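Local coordinates for protein phosphoglycerol transferase GacH (Streptococcus pyogenes MGAS5005, PDB 6DGM) that probably transfers glycerol phosphate to streptococcal rhamnose polysaccharide, using a metal-dependent domain of the sulfatase/alkaline phosphatase family that holds manganese and sn-glycerol-1-phosphate, at residues A[138-143]-A[168-173]; A[42-47]-A[184-189]; A[146-151]-A[158-163]. All coordinates share one frame; numbering follows the deposited sequence.

Contact 1. Residues A[138-143]-A[168-173]; sequences MHPASA and DKFKNI. With 1GP (sn-glycerol-1-phosphate), chain D.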
loop_
_atom_site.group_PDB
_atom_site.type_symbol
_atom_site.label_atom_id
_atom_site.label_comp_id
_atom_site.label_asym_id
_atom_site.label_seq_id
_atom_site.Cartn_x
_atom_site.Cartn_y
_atom_site.Cartn_z
ATOM N N MET A 138 -3.047 -2.309 12.783
ATOM C CA MET A 138 -2.171 -1.659 13.751
ATOM C C MET A 138 -1.854 -0.244 13.306
ATOM O O MET A 138 -1.414 -0.046 12.172
ATOM C CB MET A 138 -0.847 -2.427 13.856
ATOM C CG MET A 138 -1.032 -3.866 14.231
ATOM S SD MET A 138 0.522 -4.819 14.222
ATOM C CE MET A 138 1.512 -3.841 15.220
ATOM N N HIS A 139 -2.026 0.725 14.211
ATOM C CA HIS A 139 -1.672 2.115 13.924
ATOM C C HIS A 139 -1.463 2.892 15.218
ATOM O O HIS A 139 -2.390 2.983 16.031
ATOM C CB HIS A 139 -2.787 2.787 13.129
ATOM C CG HIS A 139 -2.542 4.244 12.858
ATOM N ND1 HIS A 139 -1.412 4.698 12.213
ATOM C CD2 HIS A 139 -3.302 5.340 13.101
ATOM C CE1 HIS A 139 -1.484 6.013 12.075
ATOM N NE2 HIS A 139 -2.613 6.426 12.623
ATOM N N PRO A 140 -0.263 3.465 15.467
ATOM C CA PRO A 140 -0.038 4.133 16.762
ATOM C C PRO A 140 -0.573 5.567 16.811
ATOM O O PRO A 140 0.164 6.537 16.972
ATOM C CB PRO A 140 1.480 4.028 16.944
ATOM C CG PRO A 140 2.056 3.714 15.649
ATOM C CD PRO A 140 0.995 3.209 14.733
ATOM N N ALA A 141 -1.888 5.687 16.695
ATOM C CA ALA A 141 -2.603 6.929 16.976
ATOM C C ALA A 141 -4.017 6.512 17.368
ATOM O O ALA A 141 -4.234 5.375 17.802
ATOM C CB ALA A 141 -2.531 7.893 15.783
ATOM N N SER A 142 -4.979 7.415 17.204
ATOM C CA SER A 142 -6.364 7.048 17.461
ATOM C C SER A 142 -6.898 6.120 16.374
ATOM O O SER A 142 -6.761 6.391 15.177
ATOM C CB SER A 142 -7.256 8.285 17.523
ATOM O OG SER A 142 -8.615 7.879 17.569
ATOM N N ALA A 143 -7.545 5.043 16.803
ATOM C CA ALA A 143 -8.234 4.162 15.865
ATOM C C ALA A 143 -9.322 4.885 15.069
ATOM O O ALA A 143 -9.697 4.422 13.988
ATOM C CB ALA A 143 -8.878 2.991 16.615
ATOM N N ASP A 168 -7.351 -2.929 21.870
ATOM C CA ASP A 168 -6.052 -3.529 21.580
ATOM C C ASP A 168 -4.947 -2.485 21.665
ATOM O O ASP A 168 -5.039 -1.426 21.036
ATOM C CB ASP A 168 -6.089 -4.147 20.181
ATOM C CG ASP A 168 -7.265 -5.097 19.997
ATOM O OD1 ASP A 168 -7.347 -6.066 20.778
ATOM O OD2 ASP A 168 -8.102 -4.856 19.093
ATOM N N LYS A 169 -3.895 -2.797 22.436
ATOM C CA LYS A 169 -2.829 -1.852 22.725
ATOM C C LYS A 169 -1.474 -2.358 22.245
ATOM O O LYS A 169 -1.215 -3.560 22.218
ATOM C CB LYS A 169 -2.717 -1.616 24.245
ATOM C CG LYS A 169 -4.021 -1.271 24.934
ATOM C CD LYS A 169 -4.628 0.025 24.403
ATOM C CE LYS A 169 -5.929 0.335 25.147
ATOM N NZ LYS A 169 -6.643 1.521 24.596
ATOM N N PHE A 170 -0.612 -1.415 21.869
ATOM C CA PHE A 170 0.786 -1.722 21.649
ATOM C C PHE A 170 1.485 -1.952 22.982
ATOM O O PHE A 170 1.179 -1.299 23.986
ATOM C CB PHE A 170 1.489 -0.564 20.960
ATOM C CG PHE A 170 1.123 -0.372 19.529
ATOM C CD1 PHE A 170 0.063 0.442 19.177
ATOM C CD2 PHE A 170 1.854 -0.982 18.526
ATOM C CE1 PHE A 170 -0.276 0.638 17.858
ATOM C CE2 PHE A 170 1.526 -0.791 17.196
ATOM C CZ PHE A 170 0.454 0.024 16.862
ATOM N N LYS A 171 2.426 -2.879 22.985
ATOM C CA LYS A 171 3.256 -3.152 24.145
ATOM C C LYS A 171 4.636 -2.528 23.969
ATOM O O LYS A 171 5.134 -2.372 22.847
ATOM C CB LYS A 171 3.393 -4.663 24.347
ATOM C CG LYS A 171 2.079 -5.337 24.709
ATOM C CD LYS A 171 2.258 -6.847 24.878
ATOM C CE LYS A 171 0.950 -7.520 25.276
ATOM N NZ LYS A 171 1.123 -8.990 25.485
ATOM N N ASN A 172 5.241 -2.155 25.098
ATOM C CA ASN A 172 6.612 -1.654 25.131
ATOM C C ASN A 172 6.790 -0.493 24.153
ATOM O O ASN A 172 7.584 -0.545 23.212
ATOM C CB ASN A 172 7.603 -2.769 24.802
ATOM C CG ASN A 172 7.393 -4.009 25.654
ATOM O OD1 ASN A 172 7.306 -5.128 25.139
ATOM N ND2 ASN A 172 7.277 -3.810 26.951
ATOM N N ILE A 173 6.000 0.550 24.373
ATOM C CA ILE A 173 5.963 1.689 23.463
ATOM C C ILE A 173 7.164 2.581 23.735
ATOM O O ILE A 173 7.428 2.956 24.882
ATOM C CB ILE A 173 4.658 2.473 23.650
ATOM C CG1 ILE A 173 3.450 1.621 23.277
ATOM C CG2 ILE A 173 4.662 3.746 22.820
ATOM C CD1 ILE A 173 2.141 2.253 23.679
HETATM C C3 1GP D . -2.717 9.542 11.399
HETATM O O3 1GP D . -2.518 8.112 9.433
HETATM C C2 1GP D . -2.835 9.441 9.894
HETATM O O2 1GP D . -3.727 8.804 12.083
HETATM C C1 1GP D . -1.929 10.455 9.211
HETATM O O1P 1GP D . -2.266 10.574 7.825
HETATM O O2P 1GP D . -0.120 11.520 6.571
HETATM O O3P 1GP D . -2.599 11.946 5.799
HETATM O O4P 1GP D . -1.679 13.042 7.902
HETATM P P 1GP D . -1.611 11.790 6.976
#
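Next to the glycerol end of the sn-glycerol-1-phosphate pocket, Phe170 packs as a second-shell residue behind His139 and Pro140, and against Met138. Phe170 comes from an irregular loop and points its side chain at the end of strand 135-139. CG stands anti to the carbonyl carbon (chi1 -72°), which lays the far rim of the ring (CE1, CZ, CE2) against the strand end. Phe170 CE2 lies 3.6 Å from the methyl CE of Met138, and the two side chains meet at an oblique angle. The Met138 chain bends near its tip to bring this methyl round. On the other side of CZ, Phe170 CE1 is 3.7 Å from Pro140 CA, and Phe170 CZ is 3.9 Å from Pro140 CD. The carbonyl O of His139 lies at the ring edge, in plane, 3.6 Å from Phe170 CE1.

Pro140 is the centre of an inverse gamma turn, closed by the 2.8 Å bond from Ala141 N to His139 O. The chain turns a corner at Pro140 and Ala141, and Ala141 lines the pocket. Strand 135-139 lies second from one edge of the large mixed sheet, between strands 159-162 and 200-204.

The CB of His139 points away from the loop. With CG anti to the backbone N (chi1 177°), the imidazole extends to the ligand, and His139 NE2 makes a 2.7 Å hydrogen bond with ligand O2, which sits at the ring edge near its plane. Either atom could be the donor. The other ring nitrogen, ND1, is hydrogen-bonded to Ile204 O, so both ends of the imidazole are fixed. Asn188 of helix 182-192 touches both Met138 and Phe170.

Contact 2. Residues A[42-47]-A[184-189]; sequences IYLLSE and TVYNNI. With MN (manganese (II) ion), chain C; 1GP (sn-glycerol-1-phosphate), chain D.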
loop_
_atom_site.group_PDB
_atom_site.type_symbol
_atom_site.label_atom_id
_atom_site.label_comp_id
_atom_site.label_asym_id
_atom_site.label_seq_id
_atom_site.Cartn_x
_atom_site.Cartn_y
_atom_site.Cartn_z
ATOM N N ILE A 42 1.655 -9.125 5.242
ATOM C CA ILE A 42 1.752 -7.891 6.014
ATOM C C ILE A 42 1.787 -6.726 5.032
ATOM O O ILE A 42 2.713 -6.631 4.222
ATOM C CB ILE A 42 3.008 -7.877 6.895
ATOM C CG1 ILE A 42 2.988 -9.039 7.896
ATOM C CG2 ILE A 42 3.109 -6.535 7.618
ATOM C CD1 ILE A 42 4.358 -9.370 8.485
ATOM N N TYR A 43 0.783 -5.859 5.086
ATOM C CA TYR A 43 0.787 -4.614 4.325
ATOM C C TYR A 43 1.312 -3.538 5.262
ATOM O O TYR A 43 0.692 -3.259 6.290
ATOM C CB TYR A 43 -0.605 -4.247 3.811
ATOM C CG TYR A 43 -1.038 -4.935 2.535
ATOM C CD1 TYR A 43 -0.410 -6.088 2.087
ATOM C CD2 TYR A 43 -2.095 -4.438 1.787
ATOM C CE1 TYR A 43 -0.824 -6.720 0.919
ATOM C CE2 TYR A 43 -2.510 -5.057 0.624
ATOM C CZ TYR A 43 -1.879 -6.190 0.193
ATOM O OH TYR A 43 -2.287 -6.808 -0.977
ATOM N N LEU A 44 2.467 -2.978 4.937
ATOM C CA LEU A 44 3.214 -2.099 5.841
ATOM C C LEU A 44 3.297 -0.736 5.167
ATOM O O LEU A 44 4.145 -0.512 4.298
ATOM C CB LEU A 44 4.593 -2.682 6.084
ATOM C CG LEU A 44 5.373 -2.244 7.328
ATOM C CD1 LEU A 44 5.490 -0.735 7.380
ATOM C CD2 LEU A 44 4.734 -2.758 8.588
ATOM N N LEU A 45 2.381 0.155 5.534
ATOM C CA LEU A 45 2.399 1.544 5.090
ATOM C C LEU A 45 3.389 2.270 5.986
ATOM O O LEU A 45 3.145 2.431 7.183
ATOM C CB LEU A 45 0.996 2.127 5.183
ATOM C CG LEU A 45 0.774 3.536 4.610
ATOM C CD1 LEU A 45 -0.714 3.879 4.519
ATOM C CD2 LEU A 45 1.528 4.614 5.422
ATOM N N SER A 46 4.510 2.680 5.410
ATOM C CA SER A 46 5.596 3.341 6.129
ATOM C C SER A 46 5.410 4.845 5.918
ATOM O O SER A 46 5.740 5.387 4.856
ATOM C CB SER A 46 6.938 2.843 5.605
ATOM O OG SER A 46 8.017 3.402 6.344
ATOM N N GLU A 47 4.838 5.502 6.920
ATOM C CA GLU A 47 4.409 6.887 6.814
ATOM C C GLU A 47 5.512 7.781 6.282
ATOM O O GLU A 47 6.604 7.846 6.840
ATOM C CB GLU A 47 3.981 7.343 8.208
ATOM C CG GLU A 47 3.600 8.830 8.326
ATOM C CD GLU A 47 2.521 9.226 7.343
ATOM O OE1 GLU A 47 2.811 10.075 6.480
ATOM O OE2 GLU A 47 1.400 8.696 7.431
ATOM N N THR A 184 8.921 -0.070 17.692
ATOM C CA THR A 184 7.764 -0.499 18.464
ATOM C C THR A 184 6.763 -1.216 17.572
ATOM O O THR A 184 6.260 -2.296 17.920
ATOM C CB THR A 184 7.094 0.695 19.132
ATOM O OG1 THR A 184 7.971 1.256 20.116
ATOM C CG2 THR A 184 5.809 0.283 19.821
ATOM N N VAL A 185 6.448 -0.615 16.416
ATOM C CA VAL A 185 5.478 -1.235 15.513
ATOM C C VAL A 185 5.959 -2.616 15.072
ATOM O O VAL A 185 5.222 -3.616 15.155
ATOM C CB VAL A 185 5.201 -0.309 14.317
ATOM C CG1 VAL A 185 4.323 -1.004 13.303
ATOM C CG2 VAL A 185 4.542 0.986 14.808
ATOM N N TYR A 186 7.207 -2.696 14.598
ATOM C CA TYR A 186 7.729 -3.960 14.089
ATOM C C TYR A 186 7.727 -5.032 15.169
ATOM O O TYR A 186 7.360 -6.185 14.907
ATOM C CB TYR A 186 9.145 -3.750 13.556
ATOM C CG TYR A 186 9.266 -2.906 12.301
ATOM C CD1 TYR A 186 8.267 -2.890 11.347
ATOM C CD2 TYR A 186 10.391 -2.133 12.071
ATOM C CE1 TYR A 186 8.388 -2.126 10.205
ATOM C CE2 TYR A 186 10.522 -1.382 10.938
ATOM C CZ TYR A 186 9.515 -1.387 10.000
ATOM O OH TYR A 186 9.651 -0.639 8.856
ATOM N N ASN A 187 8.119 -4.677 16.397
ATOM C CA ASN A 187 8.195 -5.679 17.448
ATOM C C ASN A 187 6.810 -6.117 17.892
ATOM O O ASN A 187 6.622 -7.274 18.286
ATOM C CB ASN A 187 9.057 -5.172 18.592
ATOM C CG ASN A 187 10.534 -5.327 18.283
ATOM O OD1 ASN A 187 10.915 -6.146 17.436
ATOM N ND2 ASN A 187 11.367 -4.574 18.971
ATOM N N ASN A 188 5.825 -5.232 17.781
ATOM C CA ASN A 188 4.450 -5.636 18.057
ATOM C C ASN A 188 3.897 -6.547 16.961
ATOM O O ASN A 188 3.132 -7.465 17.257
ATOM C CB ASN A 188 3.579 -4.415 18.300
ATOM C CG ASN A 188 3.629 -3.960 19.735
ATOM O OD1 ASN A 188 2.796 -4.358 20.553
ATOM N ND2 ASN A 188 4.637 -3.152 20.073
ATOM N N ILE A 189 4.267 -6.325 15.690
ATOM C CA ILE A 189 3.916 -7.306 14.659
ATOM C C ILE A 189 4.506 -8.667 15.015
ATOM O O ILE A 189 3.805 -9.685 15.037
ATOM C CB ILE A 189 4.408 -6.859 13.277
ATOM C CG1 ILE A 189 3.737 -5.548 12.847
ATOM C CG2 ILE A 189 4.124 -7.968 12.222
ATOM C CD1 ILE A 189 4.393 -4.963 11.641
HETATM MN MN MN C . 0.825 9.777 5.495
HETATM C C3 1GP D . -2.717 9.542 11.399
HETATM O O3 1GP D . -2.518 8.112 9.433
HETATM C C2 1GP D . -2.835 9.441 9.894
HETATM O O2 1GP D . -3.727 8.804 12.083
HETATM C C1 1GP D . -1.929 10.455 9.211
HETATM O O1P 1GP D . -2.266 10.574 7.825
HETATM O O2P 1GP D . -0.120 11.520 6.571
HETATM O O3P 1GP D . -2.599 11.946 5.799
HETATM O O4P 1GP D . -1.679 13.042 7.902
HETATM P P 1GP D . -1.611 11.790 6.976
HETATM O O HOH W 1 8.312 1.901 8.600
#
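Leu44 CD2 is the main apolar meeting point. It lies 3.8 Å from Ile189 CD1 and 4.0 Å from Tyr186 CE1. Leu44 CG is anti to its backbone N (chi1 -159°), which directs CD2 to both partners. The methyl reaches the edge of the Tyr186 ring, near its plane, and the two side chains cross at about a right angle. Two residues earlier on the same face of the strand, Ile42 CD1 packs 4.0 Å from Ile189 CG2. At the other end a water bridges the polar groups, 2.7 Å from Ser46 OG and 2.9 Å from Tyr186 OH. The Tyr186 hydroxyl also bonds Thr249 OG1, and its ring stacks with Phe252.

The helix segment runs antiparallel to the strand segment (172°), with the axes 11.8 Å apart. This is a helix lying on one face of the central sheet of an alkaline phosphatase-like domain. Val203 of the neighbouring strand 200-204 touches Leu44, Val185 and Ile189.

Within the helix, Thr184 O accepts from Asn188 N and Asn188 ND2, on opposite faces of its plane. Next after Ser46, Glu47 grips manganese with both carboxylate oxygens, OE1 at 2.2 Å and OE2 at 2.3 Å. Thr89, Asp270, His271 and the ligand phosphate oxygen O2P complete the site.

Contact 3. Residues A[146-151]-A[158-163]; sequences FNRKTV and SKFLAL. With 1GP (sn-glycerol-1-phosphate), chain D.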
loop_
_atom_site.group_PDB
_atom_site.type_symbol
_atom_site.label_atom_id
_atom_site.label_comp_id
_atom_site.label_asym_id
_atom_site.label_seq_id
_atom_site.Cartn_x
_atom_site.Cartn_y
_atom_site.Cartn_z
ATOM N N PHE A 146 -9.415 9.100 10.478
ATOM C CA PHE A 146 -9.749 8.688 9.113
ATOM C C PHE A 146 -10.731 7.530 9.064
ATOM O O PHE A 146 -10.754 6.757 8.106
ATOM C CB PHE A 146 -8.495 8.445 8.280
ATOM C CG PHE A 146 -7.750 9.693 8.021
ATOM C CD1 PHE A 146 -8.229 10.616 7.091
ATOM C CD2 PHE A 146 -6.635 10.033 8.784
ATOM C CE1 PHE A 146 -7.565 11.827 6.888
ATOM C CE2 PHE A 146 -5.978 11.229 8.582
ATOM C CZ PHE A 146 -6.436 12.123 7.630
ATOM N N ASN A 147 -11.584 7.432 10.076
ATOM C CA ASN A 147 -12.644 6.425 10.121
ATOM C C ASN A 147 -12.102 5.001 10.143
ATOM O O ASN A 147 -12.813 4.069 9.800
ATOM C CB ASN A 147 -13.605 6.594 8.931
ATOM C CG ASN A 147 -15.007 6.110 9.222
ATOM O OD1 ASN A 147 -15.466 6.148 10.359
ATOM N ND2 ASN A 147 -15.723 5.687 8.164
ATOM N N ARG A 148 -10.852 4.783 10.562
ATOM C CA ARG A 148 -10.275 3.448 10.429
ATOM C C ARG A 148 -10.995 2.399 11.278
ATOM O O ARG A 148 -11.143 1.246 10.855
ATOM C CB ARG A 148 -8.787 3.454 10.748
ATOM C CG ARG A 148 -7.936 4.143 9.696
ATOM C CD ARG A 148 -6.496 3.784 9.888
ATOM N NE ARG A 148 -5.618 4.451 8.934
ATOM C CZ ARG A 148 -4.990 5.607 9.140
ATOM N NH1 ARG A 148 -5.130 6.295 10.278
ATOM N NH2 ARG A 148 -4.234 6.091 8.175
ATOM N N LYS A 149 -11.439 2.765 12.485
ATOM C CA LYS A 149 -12.050 1.770 13.354
ATOM C C LYS A 149 -13.308 1.203 12.709
ATOM O O LYS A 149 -13.553 -0.008 12.750
ATOM C CB LYS A 149 -12.381 2.392 14.705
ATOM C CG LYS A 149 -12.874 1.413 15.753
ATOM C CD LYS A 149 -13.347 2.153 16.989
ATOM C CE LYS A 149 -13.925 1.227 18.042
ATOM N NZ LYS A 149 -12.867 0.449 18.706
ATOM N N THR A 150 -14.117 2.077 12.114
ATOM C CA THR A 150 -15.317 1.641 11.415
ATOM C C THR A 150 -14.969 0.760 10.230
ATOM O O THR A 150 -15.612 -0.272 10.000
ATOM C CB THR A 150 -16.069 2.882 10.943
ATOM O OG1 THR A 150 -16.472 3.627 12.089
ATOM C CG2 THR A 150 -17.272 2.487 10.128
ATOM N N VAL A 151 -13.939 1.140 9.476
ATOM C CA VAL A 151 -13.547 0.370 8.302
ATOM C C VAL A 151 -13.099 -1.031 8.714
ATOM O O VAL A 151 -13.586 -2.035 8.188
ATOM C CB VAL A 151 -12.430 1.095 7.538
ATOM C CG1 VAL A 151 -11.853 0.218 6.447
ATOM C CG2 VAL A 151 -12.947 2.391 6.960
ATOM N N SER A 158 -10.222 -8.829 13.766
ATOM C CA SER A 158 -10.320 -9.238 15.158
ATOM C C SER A 158 -9.620 -8.264 16.088
ATOM O O SER A 158 -10.042 -8.094 17.240
ATOM C CB SER A 158 -9.701 -10.625 15.312
ATOM O OG SER A 158 -9.582 -10.981 16.679
ATOM N N LYS A 159 -8.557 -7.632 15.616
ATOM C CA LYS A 159 -7.764 -6.746 16.443
ATOM C C LYS A 159 -7.429 -5.491 15.655
ATOM O O LYS A 159 -7.210 -5.530 14.441
ATOM C CB LYS A 159 -6.438 -7.386 16.870
ATOM C CG LYS A 159 -6.602 -8.486 17.898
ATOM C CD LYS A 159 -5.250 -8.912 18.464
ATOM C CE LYS A 159 -5.414 -9.998 19.528
ATOM N NZ LYS A 159 -4.090 -10.375 20.076
ATOM N N PHE A 160 -7.381 -4.375 16.365
ATOM C CA PHE A 160 -6.904 -3.101 15.810
ATOM C C PHE A 160 -6.100 -2.449 16.933
ATOM O O PHE A 160 -6.660 -1.775 17.806
ATOM C CB PHE A 160 -8.065 -2.234 15.329
ATOM C CG PHE A 160 -7.657 -0.946 14.666
ATOM C CD1 PHE A 160 -6.334 -0.587 14.489
ATOM C CD2 PHE A 160 -8.634 -0.085 14.207
ATOM C CE1 PHE A 160 -5.987 0.622 13.885
ATOM C CE2 PHE A 160 -8.297 1.138 13.617
ATOM C CZ PHE A 160 -6.971 1.479 13.443
ATOM N N LEU A 161 -4.789 -2.684 16.923
ATOM C CA LEU A 161 -3.912 -2.055 17.897
ATOM C C LEU A 161 -3.832 -0.574 17.584
ATOM O O LEU A 161 -3.557 -0.190 16.443
ATOM C CB LEU A 161 -2.507 -2.643 17.858
ATOM C CG LEU A 161 -2.309 -3.997 18.551
ATOM C CD1 LEU A 161 -3.014 -5.120 17.798
ATOM C CD2 LEU A 161 -0.811 -4.274 18.685
ATOM N N ALA A 162 -4.065 0.248 18.601
ATOM C CA ALA A 162 -4.031 1.691 18.446
ATOM C C ALA A 162 -3.602 2.312 19.765
ATOM O O ALA A 162 -3.725 1.702 20.831
ATOM C CB ALA A 162 -5.401 2.243 18.029
ATOM N N LEU A 163 -3.111 3.563 19.704
ATOM C CA LEU A 163 -2.772 4.244 20.951
ATOM C C LEU A 163 -4.024 4.581 21.749
ATOM O O LEU A 163 -3.975 4.674 22.979
ATOM C CB LEU A 163 -1.984 5.520 20.688
ATOM C CG LEU A 163 -0.500 5.366 20.350
ATOM C CD1 LEU A 163 0.166 6.748 20.354
ATOM C CD2 LEU A 163 0.210 4.425 21.291
HETATM C C3 1GP D . -2.717 9.542 11.399
HETATM O O3 1GP D . -2.518 8.112 9.433
HETATM C C2 1GP D . -2.835 9.441 9.894
HETATM O O2 1GP D . -3.727 8.804 12.083
HETATM C C1 1GP D . -1.929 10.455 9.211
HETATM O O1P 1GP D . -2.266 10.574 7.825
HETATM O O2P 1GP D . -0.120 11.520 6.571
HETATM O O3P 1GP D . -2.599 11.946 5.799
HETATM O O4P 1GP D . -1.679 13.042 7.902
HETATM P P 1GP D . -1.611 11.790 6.976
#
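Arg148 and Lys149, at the start of helix 148-154, meet the ring of Phe160 from strand 159-162 at its CE2 rim. Ahead of them, Phe146 lies beside the ligand instead. Phe146 CE2 is 3.8 Å from the ligand's phosphate-ester oxygen O1P, in an oblique approach. Asn147 occupies the N-cap position, but its side chain makes no capping bond; ND2 bonds Tyr113 O.

Arg148 starts toward the strand and then turns from it. Arg148 CB lies 3.7 Å from Phe160 CE2, oblique to the ring. From CG to NE the chain is extended, and it carries the guanidinium to the glycerol. Arg148 NH2 donates to ligand O3 at 2.9 Å, with an N-H...O angle of 149°. Arg148 NH1 makes weak bonds to ligand O3 and O2, at 3.3 Å and 3.4 Å. O3 sits at the guanidinium edge, near its plane. NE forms a salt bridge with Glu93.

Lys149 places its backbone N in plane at the Phe160 edge, 3.7 Å from Phe160 CE2. Its NZ bonds Gly165 O. Phe160 reaches the helix with CG anti to its own N (chi1 -176°), and Tyr152 adds an edge-to-face ring contact. Val151 N closes the first helical turn on Asn147 O.

This helix and strand belong to the beta-alpha-beta unit that starts with strand 135-139. Phe160 meets Arg148 at CB; the guanidinium, further out, meets Glu93 and the ligand. Pairing with Glu93 probably steadies the guanidinium while Arg148 NH2 and NH1 donate to the glycerol hydroxyls.

In the fold
From the N terminus, strand 40-46 comes first, and contact 2 closes the longest loop when helix 182-192 returns to it. Contact 1 falls within that loop and joins the end of strand 135-139 to the segment after strand 159-162. Contact 3 falls within contact 1 in turn, between helix 148-154 and strand 159-162. The three loops nest one within another, and none cross. Backbone bonding of His139 to Leu161 couples contacts 1 and 3 through neighbouring strands. Asn188 OD1, bonded to Lys171 N, couples contacts 1 and 2. Together they tie the 159-162 side of the sheet, as far in as strand 40-46, to helices 148-154 and 182-192 and the 168-173 loop, with the ligand touched from all three.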